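Local coordinates for cysteine S-methyltransferase NleE (Escherichia coli O157:H7, PDB 4R29), which probably methylates a zinc-finger cysteine of the host proteins TAB2 and TAB3, using S-adenosylmethionine, and so blocks NF-kappa-B activation, at residues K66-F70 with D121-E127; M76-P81 with L100-G105; R107-Q111 with I201-M205; E191-R196 with D210-I216. The protein carries 1 engineered substitution. All coordinates share one frame; numbering follows the deposited sequence.

Contact 1 (K66-F70 with D121-E127); sequences KARRF and DLHALCE
R69 and D121 meet as two flat groups turned almost into one plane, 27° apart. The guanidinium presents its side, NE together with one NH2 hydrogen, and each nitrogen takes its own carboxylate oxygen. R69 NE lies 2.7 Å from D121 OD1, on the syn lone pair, and R69 NH2 completes the fork at 3.1 Å from D121 OD2. R69 is folded at both chi2 and chi3, which curls the guanidinium back to the neighbouring helix. Arginine suits the place because NE-H and an NH2 hydrogen point the same way and can match the two oxygens of a carboxylate.

Between the charged pairs, the helices 59-76 and 120-125 come close at A124. Its small CB leaves room for F70, whose CB sits 3.8 Å from A124 CB. The F70 ring swings out with CG anti to the backbone N (chi1 -173°) and lies beside E127, which crosses it at about a right angle: E127 CB is 3.6 Å from F70 CE1, while OE1 stands over the centre of one face, with ring and carboxylate planes 87° apart.

K66 passes CD by H123 CB and delivers NZ to E127 OE2 at 2.6 Å, from above the carboxylate plane. H123 bonds N119 O through ND1. Two salt bridges thus flank an apolar centre; the two-pronged bridge should fix the rotation of both groups more firmly than the single lysine bond.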
# COMPACT_ATOMS: atom_id res chain seq x y z
N LYS A 66 7.76 -6.32 15.53
CA LYS A 66 6.34 -6.41 15.23
C LYS A 66 5.48 -6.11 16.46
O LYS A 66 4.49 -5.38 16.37
CB LYS A 66 5.96 -7.78 14.66
CG LYS A 66 4.47 -7.87 14.31
CD LYS A 66 4.08 -9.26 13.86
CE LYS A 66 2.66 -9.61 14.34
NZ LYS A 66 2.32 -11.05 14.14
N ALA A 67 5.85 -6.68 17.61
CA ALA A 67 5.07 -6.47 18.82
C ALA A 67 5.08 -5.01 19.22
O ALA A 67 4.05 -4.48 19.61
CB ALA A 67 5.58 -7.35 19.95
N ARG A 68 6.25 -4.36 19.12
CA ARG A 68 6.34 -2.92 19.42
C ARG A 68 5.48 -2.07 18.46
O ARG A 68 4.76 -1.18 18.88
CB ARG A 68 7.79 -2.42 19.38
CG ARG A 68 8.62 -2.74 20.63
CD ARG A 68 10.01 -2.08 20.58
NE ARG A 68 10.76 -2.47 19.39
CZ ARG A 68 11.67 -3.45 19.36
NH1 ARG A 68 11.94 -4.14 20.45
NH2 ARG A 68 12.30 -3.73 18.22
N ARG A 69 5.58 -2.35 17.18
CA ARG A 69 4.78 -1.62 16.21
C ARG A 69 3.28 -1.87 16.42
O ARG A 69 2.47 -0.96 16.30
CB ARG A 69 5.23 -1.98 14.80
CG ARG A 69 6.70 -1.67 14.55
CD ARG A 69 6.98 -0.17 14.69
NE ARG A 69 6.51 0.55 13.51
CZ ARG A 69 6.33 1.87 13.46
NH1 ARG A 69 6.58 2.61 14.52
NH2 ARG A 69 5.91 2.44 12.34
N PHE A 70 2.94 -3.11 16.78
CA PHE A 70 1.54 -3.49 16.99
C PHE A 70 0.92 -2.73 18.17
O PHE A 70 -0.24 -2.30 18.09
CB PHE A 70 1.41 -5.00 17.17
CG PHE A 70 -0.02 -5.49 17.22
CD1 PHE A 70 -0.94 -5.10 16.24
CD2 PHE A 70 -0.43 -6.37 18.22
CE1 PHE A 70 -2.27 -5.58 16.27
CE2 PHE A 70 -1.74 -6.84 18.26
CZ PHE A 70 -2.66 -6.44 17.28
N ASP A 121 5.55 -3.91 10.17
CA ASP A 121 4.36 -3.05 10.17
C ASP A 121 3.21 -3.71 9.41
O ASP A 121 2.07 -3.65 9.82
CB ASP A 121 4.67 -1.70 9.51
CG ASP A 121 5.39 -0.75 10.43
OD1 ASP A 121 5.69 -1.14 11.57
OD2 ASP A 121 5.66 0.38 10.00
N LEU A 122 3.54 -4.29 8.26
CA LEU A 122 2.52 -4.91 7.43
C LEU A 122 1.84 -6.02 8.22
O LEU A 122 0.62 -6.17 8.19
CB LEU A 122 3.15 -5.44 6.12
CG LEU A 122 2.26 -6.33 5.25
CD1 LEU A 122 0.94 -5.60 4.87
CD2 LEU A 122 2.99 -6.88 3.98
N HIS A 123 2.64 -6.81 8.94
CA HIS A 123 2.08 -7.91 9.73
C HIS A 123 1.24 -7.40 10.90
O HIS A 123 0.17 -7.93 11.17
CB HIS A 123 3.17 -8.90 10.16
CG HIS A 123 3.65 -9.76 9.04
ND1 HIS A 123 4.49 -9.30 8.05
CD2 HIS A 123 3.33 -11.04 8.70
CE1 HIS A 123 4.70 -10.26 7.17
NE2 HIS A 123 4.01 -11.32 7.54
N ALA A 124 1.72 -6.36 11.57
CA ALA A 124 0.98 -5.75 12.68
C ALA A 124 -0.35 -5.16 12.21
O ALA A 124 -1.38 -5.26 12.90
CB ALA A 124 1.83 -4.68 13.38
N LEU A 125 -0.32 -4.53 11.03
CA LEU A 125 -1.48 -3.86 10.45
C LEU A 125 -2.65 -4.83 10.26
O LEU A 125 -3.82 -4.49 10.49
CB LEU A 125 -1.11 -3.31 9.07
CG LEU A 125 -1.02 -1.82 8.83
CD1 LEU A 125 -1.15 -1.61 7.33
CD2 LEU A 125 -2.10 -1.04 9.59
N CYS A 126 -2.31 -6.04 9.80
CA CYS A 126 -3.27 -7.09 9.50
C CYS A 126 -3.94 -7.70 10.73
O CYS A 126 -4.90 -8.47 10.59
CB CYS A 126 -2.58 -8.19 8.70
SG CYS A 126 -2.27 -7.70 7.01
N GLU A 127 -3.43 -7.38 11.91
CA GLU A 127 -4.01 -7.89 13.15
C GLU A 127 -4.96 -6.91 13.86
O GLU A 127 -5.43 -7.20 14.95
CB GLU A 127 -2.90 -8.39 14.10
CG GLU A 127 -1.96 -9.42 13.46
CD GLU A 127 -0.85 -9.92 14.41
OE1 GLU A 127 -0.59 -9.25 15.44
OE2 GLU A 127 -0.24 -10.97 14.12

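Contact 2 (M76-P81 with L100-G105); sequences MYSVCP and LTVISG
I103 O receives the backbone N-H of S78 at 2.9 Å, the N-H pointing at it with an angle of 161° and lying in the carbonyl plane. The acceptor belongs to the last turn of helix 95-103, which closes in a Schellman motif at G105, and the donor to the extended loop that leaves helix 59-76. Next to this bond, Y77 CA also sends its hydrogen toward I103 O, while in the reverse sense S104 CA lies 3.5 Å from M76 O in another C-H...O contact. Backbone thus meets backbone through much of the joint. R151, reaching in from strand 145-151, also bonds S78 O and V102 O, so the loop and the helix end share one arginine.

Glycine is well suited to its place at G105. The phi of G105 is positive (79°), and a CB there would run into V79 O, so the loop can pass close by. S104 turns its hydroxyl back on its own helix: OG sits between the backbone N and the carbonyl carbon (chi1 67°) and bonds L100 O at 2.8 Å. S104 N reaches the same oxygen from the opposite face of its plane, giving L100 O two donors.

The apolar side-chain contact lies at the last residue of helix 59-76. There M76 lays CB and CG against one branch of L100, and I103 CD1 comes to the same CB more distantly. L100 suits the position because its CG points away from the backbone N and carries CD1 out to the methionine, 3.8 Å from M76 CB.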
# COMPACT_ATOMS: atom_id res chain seq x y z
N MET A 76 -3.17 3.89 18.56
CA MET A 76 -3.72 4.86 17.60
C MET A 76 -5.01 4.38 16.95
O MET A 76 -5.71 5.15 16.31
CB MET A 76 -2.69 5.19 16.52
CG MET A 76 -1.35 5.69 17.04
SD MET A 76 -1.56 7.06 18.18
CE MET A 76 -2.51 8.23 17.21
N TYR A 77 -5.33 3.10 17.11
CA TYR A 77 -6.54 2.59 16.48
C TYR A 77 -7.77 3.35 16.91
O TYR A 77 -7.97 3.64 18.09
CB TYR A 77 -6.76 1.11 16.78
CG TYR A 77 -8.03 0.54 16.14
CD1 TYR A 77 -8.02 0.10 14.82
CD2 TYR A 77 -9.21 0.44 16.86
CE1 TYR A 77 -9.16 -0.42 14.23
CE2 TYR A 77 -10.36 -0.09 16.29
CZ TYR A 77 -10.32 -0.53 14.98
OH TYR A 77 -11.44 -1.06 14.41
N SER A 78 -8.62 3.66 15.95
CA SER A 78 -9.89 4.26 16.29
C SER A 78 -10.99 3.74 15.39
O SER A 78 -10.73 2.98 14.46
CB SER A 78 -9.81 5.78 16.20
OG SER A 78 -11.07 6.33 16.49
N VAL A 79 -12.23 4.11 15.70
CA VAL A 79 -13.35 3.73 14.86
C VAL A 79 -13.56 4.81 13.83
O VAL A 79 -13.01 5.90 13.97
CB VAL A 79 -14.64 3.51 15.67
CG1 VAL A 79 -14.58 2.15 16.40
CG2 VAL A 79 -14.87 4.68 16.64
N CYS A 80 -14.34 4.50 12.80
CA CYS A 80 -14.64 5.46 11.74
C CYS A 80 -15.59 6.53 12.20
O CYS A 80 -16.51 6.26 12.96
CB CYS A 80 -15.29 4.76 10.56
SG CYS A 80 -14.12 3.98 9.47
N PRO A 81 -15.40 7.76 11.70
CA PRO A 81 -16.36 8.83 11.98
C PRO A 81 -17.68 8.51 11.31
O PRO A 81 -17.74 7.64 10.43
CB PRO A 81 -15.74 10.05 11.31
CG PRO A 81 -14.95 9.47 10.17
CD PRO A 81 -14.38 8.18 10.73
N LEU A 100 -1.54 5.01 8.96
CA LEU A 100 -1.94 5.68 10.19
C LEU A 100 -3.26 6.43 10.01
O LEU A 100 -4.13 6.37 10.88
CB LEU A 100 -0.84 6.64 10.66
CG LEU A 100 -1.13 7.27 12.03
CD1 LEU A 100 -1.36 6.18 13.09
CD2 LEU A 100 -0.02 8.23 12.48
N THR A 101 -3.41 7.13 8.90
CA THR A 101 -4.63 7.86 8.60
C THR A 101 -5.82 6.90 8.43
O THR A 101 -6.98 7.28 8.56
CB THR A 101 -4.48 8.71 7.30
OG1 THR A 101 -3.95 7.89 6.26
CG2 THR A 101 -3.55 9.91 7.51
N VAL A 102 -5.54 5.65 8.11
CA VAL A 102 -6.62 4.70 7.97
C VAL A 102 -6.98 4.07 9.33
O VAL A 102 -8.16 4.03 9.69
CB VAL A 102 -6.31 3.62 6.91
CG1 VAL A 102 -7.40 2.59 6.87
CG2 VAL A 102 -6.11 4.27 5.53
N ILE A 103 -5.98 3.62 10.08
CA ILE A 103 -6.24 2.97 11.36
C ILE A 103 -6.79 3.94 12.42
O ILE A 103 -7.53 3.54 13.31
CB ILE A 103 -5.04 2.15 11.90
CG1 ILE A 103 -3.97 3.04 12.55
CG2 ILE A 103 -4.45 1.23 10.81
CD1 ILE A 103 -2.87 2.23 13.26
N SER A 104 -6.46 5.22 12.29
CA SER A 104 -7.01 6.22 13.20
C SER A 104 -8.40 6.66 12.74
O SER A 104 -9.03 7.51 13.35
CB SER A 104 -6.08 7.43 13.26
OG SER A 104 -6.07 8.12 12.01
N GLY A 105 -8.87 6.09 11.63
CA GLY A 105 -10.20 6.39 11.13
C GLY A 105 -10.38 7.70 10.37
O GLY A 105 -11.51 8.10 10.09

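Contact 3 (R107-Q111 with I201-M205); sequences RPMGQ and IFSYM. With SAM (S-adenosylmethionine), chain E.
R107 sets out from CB alongside S203, with S203 OG 3.6 Å away. Its CG occupies the crowded position between backbone N and carbonyl carbon (chi1 60°), and from there the chain runs extended to NE. CD passes F202 O, and NE bonds T101 OG1. At the tip NH1 divides itself between F202 O, at 2.9 Å on a lone pair, and the S-adenosylmethionine carboxylate oxygen O at 2.8 Å. NH2 takes the other oxygen, OXT, at 2.6 Å and also bonds S98 O. M109 O and G110 CA lie against one face of the guanidinium; a CB at G110 would collide with NH2, so glycine fits.

The F202 ring sits over the methionyl part of the ligand, has Q111 CB at its edge and receives M109 in a Met-aromatic contact, M109 CE 3.4 Å from F202 CE1. One water ties M109 O, I201 O and S203 OG together.

Q111 N and Y204 OH add bonds to OXT and O, while Q111 O accepts the ligand's ammonium nitrogen at 2.6 Å. The pocket therefore matches both ends of the amino acid zwitterion, and arginine's positive charge would be expected to balance the carboxylate.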
# COMPACT_ATOMS: atom_id res chain seq x y z
N ARG A 107 -9.66 8.29 7.28
CA ARG A 107 -10.12 8.01 5.92
C ARG A 107 -10.29 6.50 5.74
O ARG A 107 -9.76 5.72 6.52
CB ARG A 107 -9.14 8.58 4.87
CG ARG A 107 -7.72 8.03 4.95
CD ARG A 107 -6.82 8.54 3.81
NE ARG A 107 -5.52 7.90 3.86
CZ ARG A 107 -4.68 7.76 2.83
NH1 ARG A 107 -5.00 8.23 1.62
NH2 ARG A 107 -3.52 7.15 3.02
N PRO A 108 -11.04 6.10 4.71
CA PRO A 108 -11.34 4.68 4.51
C PRO A 108 -10.24 3.83 3.82
O PRO A 108 -10.25 2.62 3.98
CB PRO A 108 -12.63 4.71 3.67
CG PRO A 108 -12.54 5.99 2.91
CD PRO A 108 -11.89 6.97 3.87
N MET A 109 -9.35 4.43 3.04
CA MET A 109 -8.23 3.66 2.48
C MET A 109 -6.97 4.45 2.13
O MET A 109 -6.98 5.67 2.00
CB MET A 109 -8.65 2.69 1.36
CG MET A 109 -8.58 3.16 -0.04
SD MET A 109 -6.98 3.34 -0.90
CE MET A 109 -7.66 4.37 -2.20
N GLY A 110 -5.87 3.70 2.09
CA GLY A 110 -4.56 4.23 1.77
C GLY A 110 -3.79 3.14 1.05
O GLY A 110 -4.20 1.98 1.05
N GLN A 111 -2.68 3.51 0.44
CA GLN A 111 -1.88 2.56 -0.33
C GLN A 111 -0.42 2.90 -0.06
O GLN A 111 -0.05 4.07 0.02
CB GLN A 111 -2.23 2.66 -1.83
CG GLN A 111 -1.31 1.83 -2.76
CD GLN A 111 -0.04 2.57 -3.14
OE1 GLN A 111 -0.08 3.73 -3.53
NE2 GLN A 111 1.10 1.91 -3.02
N ILE A 201 -10.09 9.29 -4.24
CA ILE A 201 -10.28 8.09 -3.44
C ILE A 201 -9.31 8.04 -2.26
O ILE A 201 -9.59 7.41 -1.26
CB ILE A 201 -10.27 6.78 -4.29
CG1 ILE A 201 -8.94 6.59 -5.03
CG2 ILE A 201 -11.46 6.76 -5.28
CD1 ILE A 201 -8.79 5.18 -5.66
N PHE A 202 -8.18 8.75 -2.36
CA PHE A 202 -7.28 8.86 -1.23
C PHE A 202 -7.69 9.95 -0.25
O PHE A 202 -7.00 10.19 0.73
CB PHE A 202 -5.83 9.10 -1.69
CG PHE A 202 -5.16 7.89 -2.29
CD1 PHE A 202 -5.12 6.68 -1.61
CD2 PHE A 202 -4.55 7.97 -3.54
CE1 PHE A 202 -4.49 5.57 -2.16
CE2 PHE A 202 -3.92 6.86 -4.10
CZ PHE A 202 -3.89 5.67 -3.41
N SER A 203 -8.82 10.62 -0.51
CA SER A 203 -9.34 11.65 0.40
C SER A 203 -8.48 12.90 0.51
O SER A 203 -8.55 13.60 1.49
CB SER A 203 -9.52 11.09 1.82
OG SER A 203 -10.43 10.02 1.84
N TYR A 204 -7.66 13.19 -0.49
CA TYR A 204 -6.86 14.40 -0.42
C TYR A 204 -7.79 15.59 -0.55
O TYR A 204 -8.89 15.48 -1.10
CB TYR A 204 -5.82 14.44 -1.53
CG TYR A 204 -4.80 13.35 -1.49
CD1 TYR A 204 -4.61 12.59 -0.34
CD2 TYR A 204 -4.01 13.07 -2.60
CE1 TYR A 204 -3.67 11.57 -0.31
CE2 TYR A 204 -3.07 12.07 -2.57
CZ TYR A 204 -2.90 11.32 -1.42
OH TYR A 204 -1.97 10.33 -1.40
N MET A 205 -7.35 16.73 -0.04
CA MET A 205 -8.14 17.94 -0.19
C MET A 205 -8.21 18.43 -1.63
O MET A 205 -7.23 18.36 -2.38
CB MET A 205 -7.64 19.01 0.76
CG MET A 205 -8.06 18.70 2.20
SD MET A 205 -7.26 19.82 3.31
CE MET A 205 -5.58 19.68 2.69
N SAM E . 0.59 6.62 0.18
CA SAM E . -0.44 7.43 -0.46
C SAM E . -1.77 7.33 0.27
O SAM E . -2.62 8.22 0.12
OXT SAM E . -2.03 6.35 0.99
CB SAM E . -0.67 7.03 -1.92
CG SAM E . 0.45 7.43 -2.87
SD SAM E . -0.05 7.44 -4.62
CE SAM E . 1.55 7.99 -5.27
C5' SAM E . -0.91 9.03 -4.68
C4' SAM E . -1.49 9.27 -6.07
O4' SAM E . -2.55 10.20 -6.01
C3' SAM E . -0.45 9.83 -7.04
O3' SAM E . 0.18 8.80 -7.78
C2' SAM E . -1.27 10.75 -7.93
O2' SAM E . -1.65 9.99 -9.04
C1' SAM E . -2.52 11.07 -7.13
N9 SAM E . -2.54 12.43 -6.56
C8 SAM E . -3.54 13.35 -6.73
N7 SAM E . -3.24 14.47 -6.04
C5 SAM E . -2.05 14.26 -5.42
C6 SAM E . -1.29 15.07 -4.60
N6 SAM E . -1.70 16.30 -4.29
N1 SAM E . -0.09 14.60 -4.10
C2 SAM E . 0.33 13.32 -4.43
N3 SAM E . -0.44 12.52 -5.25
C4 SAM E . -1.61 12.98 -5.74
O HOH W 1 -9.23 7.25 1.46

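Contact 4 (E191-R196 with D210-I216); sequences EMIIAR and DSYMKYI. With SAM (S-adenosylmethionine), chain E.
E191 OE2 and Y212 OH lie 2.7 Å apart, the tyrosine donating to the anti side of the carboxylate, at the inner, ligand-facing edge of two helices that run antiparallel as a hairpin. The same oxygen accepts the ribose hydroxyl O2' of S-adenosylmethionine at 2.5 Å, with a weak bond from O3'; E191 OE1 is paired with K171 of helix 155-181. This side is tightly filled. Y212 has CG anti to the backbone N (chi1 -177°), which lays its ring face against the adenine, with the base atom C4 over the ring centre. A195 CB touches the edge of that ring, 3.6 Å from Y212 CE2; so small a residue lets tyrosine and ribose both approach. I216 CD1 packs against E191 CB.

M213 fills the middle, its flexible thioether bent at chi2 and chi3 so that SD lies 3.7 Å from A195 CB and CE meets M192 SD.

Farther out the contact is looser and more exposed. M192 slides past I216 in the opposite direction, and R196 spans to D210 end-on, NH2 at 3.0 Å and NH1 at 3.1 Å from the single oxygen OD1, guanidinium and carboxylate planes 50° apart.

The chemistry differs accordingly: the outer salt bridge links the two helices near solvent, whereas inside, tyrosine and ribose are held by one acceptor, which probably links helix packing to nucleoside binding.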
# COMPACT_ATOMS: atom_id res chain seq x y z
N GLU A 191 -0.53 9.74 -15.54
CA GLU A 191 -1.00 10.54 -14.40
C GLU A 191 -2.13 11.48 -14.80
O GLU A 191 -3.05 11.71 -14.01
CB GLU A 191 0.14 11.36 -13.78
CG GLU A 191 1.11 10.56 -12.91
CD GLU A 191 0.41 9.83 -11.77
OE1 GLU A 191 0.15 8.63 -11.91
OE2 GLU A 191 0.14 10.45 -10.73
N MET A 192 -2.05 12.09 -15.98
CA MET A 192 -3.08 13.04 -16.36
C MET A 192 -4.40 12.28 -16.45
O MET A 192 -5.47 12.82 -16.18
CB MET A 192 -2.75 13.74 -17.69
CG MET A 192 -3.80 14.75 -18.15
SD MET A 192 -4.03 16.18 -17.03
CE MET A 192 -2.71 17.32 -17.52
N ILE A 193 -4.32 11.00 -16.80
CA ILE A 193 -5.53 10.19 -16.98
C ILE A 193 -6.21 9.79 -15.65
O ILE A 193 -7.44 9.80 -15.54
CB ILE A 193 -5.23 8.90 -17.79
CG1 ILE A 193 -4.52 9.21 -19.12
CG2 ILE A 193 -6.50 8.11 -18.00
CD1 ILE A 193 -5.42 9.71 -20.21
N ILE A 194 -5.42 9.43 -14.65
CA ILE A 194 -6.03 8.87 -13.43
C ILE A 194 -5.75 9.61 -12.12
O ILE A 194 -6.29 9.24 -11.08
CB ILE A 194 -5.65 7.39 -13.25
CG1 ILE A 194 -4.14 7.20 -13.41
CG2 ILE A 194 -6.41 6.52 -14.25
CD1 ILE A 194 -3.36 7.43 -12.16
N ALA A 195 -4.93 10.66 -12.17
CA ALA A 195 -4.41 11.25 -10.93
C ALA A 195 -5.51 11.91 -10.09
O ALA A 195 -5.54 11.74 -8.89
CB ALA A 195 -3.27 12.24 -11.21
N ARG A 196 -6.41 12.65 -10.73
CA ARG A 196 -7.51 13.31 -10.01
C ARG A 196 -8.41 12.28 -9.36
O ARG A 196 -8.82 12.42 -8.20
CB ARG A 196 -8.33 14.22 -10.93
CG ARG A 196 -9.55 14.82 -10.23
CD ARG A 196 -10.23 15.94 -11.04
NE ARG A 196 -9.33 17.05 -11.33
CZ ARG A 196 -9.12 18.10 -10.53
NH1 ARG A 196 -9.72 18.19 -9.35
NH2 ARG A 196 -8.29 19.06 -10.91
N ASP A 210 -6.05 19.77 -7.18
CA ASP A 210 -5.90 20.77 -8.24
C ASP A 210 -4.44 21.10 -8.42
O ASP A 210 -3.92 21.10 -9.53
CB ASP A 210 -6.64 22.06 -7.91
CG ASP A 210 -8.13 21.92 -7.99
OD1 ASP A 210 -8.61 21.00 -8.67
OD2 ASP A 210 -8.82 22.75 -7.36
N SER A 211 -3.78 21.39 -7.32
CA SER A 211 -2.39 21.75 -7.38
C SER A 211 -1.54 20.63 -8.02
O SER A 211 -0.57 20.90 -8.72
CB SER A 211 -1.90 22.14 -5.99
OG SER A 211 -0.50 22.26 -5.96
N TYR A 212 -1.92 19.37 -7.80
CA TYR A 212 -1.17 18.26 -8.40
C TYR A 212 -1.43 18.15 -9.91
O TYR A 212 -0.53 17.89 -10.68
CB TYR A 212 -1.45 16.94 -7.69
CG TYR A 212 -0.65 15.76 -8.21
CD1 TYR A 212 0.61 15.45 -7.71
CD2 TYR A 212 -1.16 14.95 -9.21
CE1 TYR A 212 1.33 14.36 -8.19
CE2 TYR A 212 -0.46 13.86 -9.69
CZ TYR A 212 0.78 13.57 -9.18
OH TYR A 212 1.46 12.49 -9.67
N MET A 213 -2.68 18.37 -10.32
CA MET A 213 -3.03 18.35 -11.73
C MET A 213 -2.30 19.47 -12.46
O MET A 213 -1.87 19.28 -13.59
CB MET A 213 -4.54 18.47 -11.94
CG MET A 213 -5.35 17.31 -11.34
SD MET A 213 -4.58 15.70 -11.64
CE MET A 213 -4.91 15.46 -13.40
N LYS A 214 -2.14 20.62 -11.82
CA LYS A 214 -1.37 21.72 -12.43
C LYS A 214 0.11 21.37 -12.59
O LYS A 214 0.72 21.70 -13.62
CB LYS A 214 -1.55 23.04 -11.68
CG LYS A 214 -0.51 24.09 -12.09
CD LYS A 214 -1.14 25.41 -12.57
CE LYS A 214 -1.71 25.34 -14.02
NZ LYS A 214 -0.69 25.40 -15.12
N TYR A 215 0.69 20.71 -11.58
CA TYR A 215 2.04 20.18 -11.70
C TYR A 215 2.19 19.17 -12.86
O TYR A 215 3.15 19.24 -13.64
CB TYR A 215 2.47 19.56 -10.37
CG TYR A 215 3.64 18.61 -10.47
CD1 TYR A 215 4.97 19.07 -10.39
CD2 TYR A 215 3.43 17.25 -10.64
CE1 TYR A 215 6.04 18.17 -10.50
CE2 TYR A 215 4.48 16.36 -10.74
CZ TYR A 215 5.77 16.81 -10.68
OH TYR A 215 6.77 15.87 -10.78
N ILE A 216 1.25 18.22 -12.97
CA ILE A 216 1.25 17.27 -14.09
C ILE A 216 1.10 18.02 -15.43
O ILE A 216 1.81 17.75 -16.41
CB ILE A 216 0.11 16.23 -13.96
CG1 ILE A 216 0.35 15.29 -12.76
CG2 ILE A 216 -0.09 15.45 -15.28
CD1 ILE A 216 1.76 14.63 -12.74
N SAM E . 0.59 6.62 0.18
CA SAM E . -0.44 7.43 -0.46
C SAM E . -1.77 7.33 0.27
O SAM E . -2.62 8.22 0.12
OXT SAM E . -2.03 6.35 0.99
CB SAM E . -0.67 7.03 -1.92
CG SAM E . 0.45 7.43 -2.87
SD SAM E . -0.05 7.44 -4.62
CE SAM E . 1.55 7.99 -5.27
C5' SAM E . -0.91 9.03 -4.68
C4' SAM E . -1.49 9.27 -6.07
O4' SAM E . -2.55 10.20 -6.01
C3' SAM E . -0.45 9.83 -7.04
O3' SAM E . 0.18 8.80 -7.78
C2' SAM E . -1.27 10.75 -7.93
O2' SAM E . -1.65 9.99 -9.04
C1' SAM E . -2.52 11.07 -7.13
N9 SAM E . -2.54 12.43 -6.56
C8 SAM E . -3.54 13.35 -6.73
N7 SAM E . -3.24 14.47 -6.04
C5 SAM E . -2.05 14.26 -5.42
C6 SAM E . -1.29 15.07 -4.60
N6 SAM E . -1.70 16.30 -4.29
N1 SAM E . -0.09 14.60 -4.10
C2 SAM E . 0.33 13.32 -4.43
N3 SAM E . -0.44 12.52 -5.25
C4 SAM E . -1.61 12.98 -5.74

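The S-adenosylmethionine ties contacts 3 and 4 together: their nearest protein atoms stay about 5 Å apart, yet contact 3 grips the amino acid end of the ligand and contact 4 its ribose and adenine. Contact 2 adjoins contact 3, centres 12 Å apart, and reaches it directly where V102 packs on strand 109-114, V102 CG2 lying 3.5 Å from G110 N. Contact 1 touches contact 2 in turn, L125 CD2 meeting I103 CG2 at 3.5 Å, but its D121 side chain is about 13 Å from the ligand. Contacts 1 and 4, centres 33 Å apart, lie on opposite sides of the chain's centre.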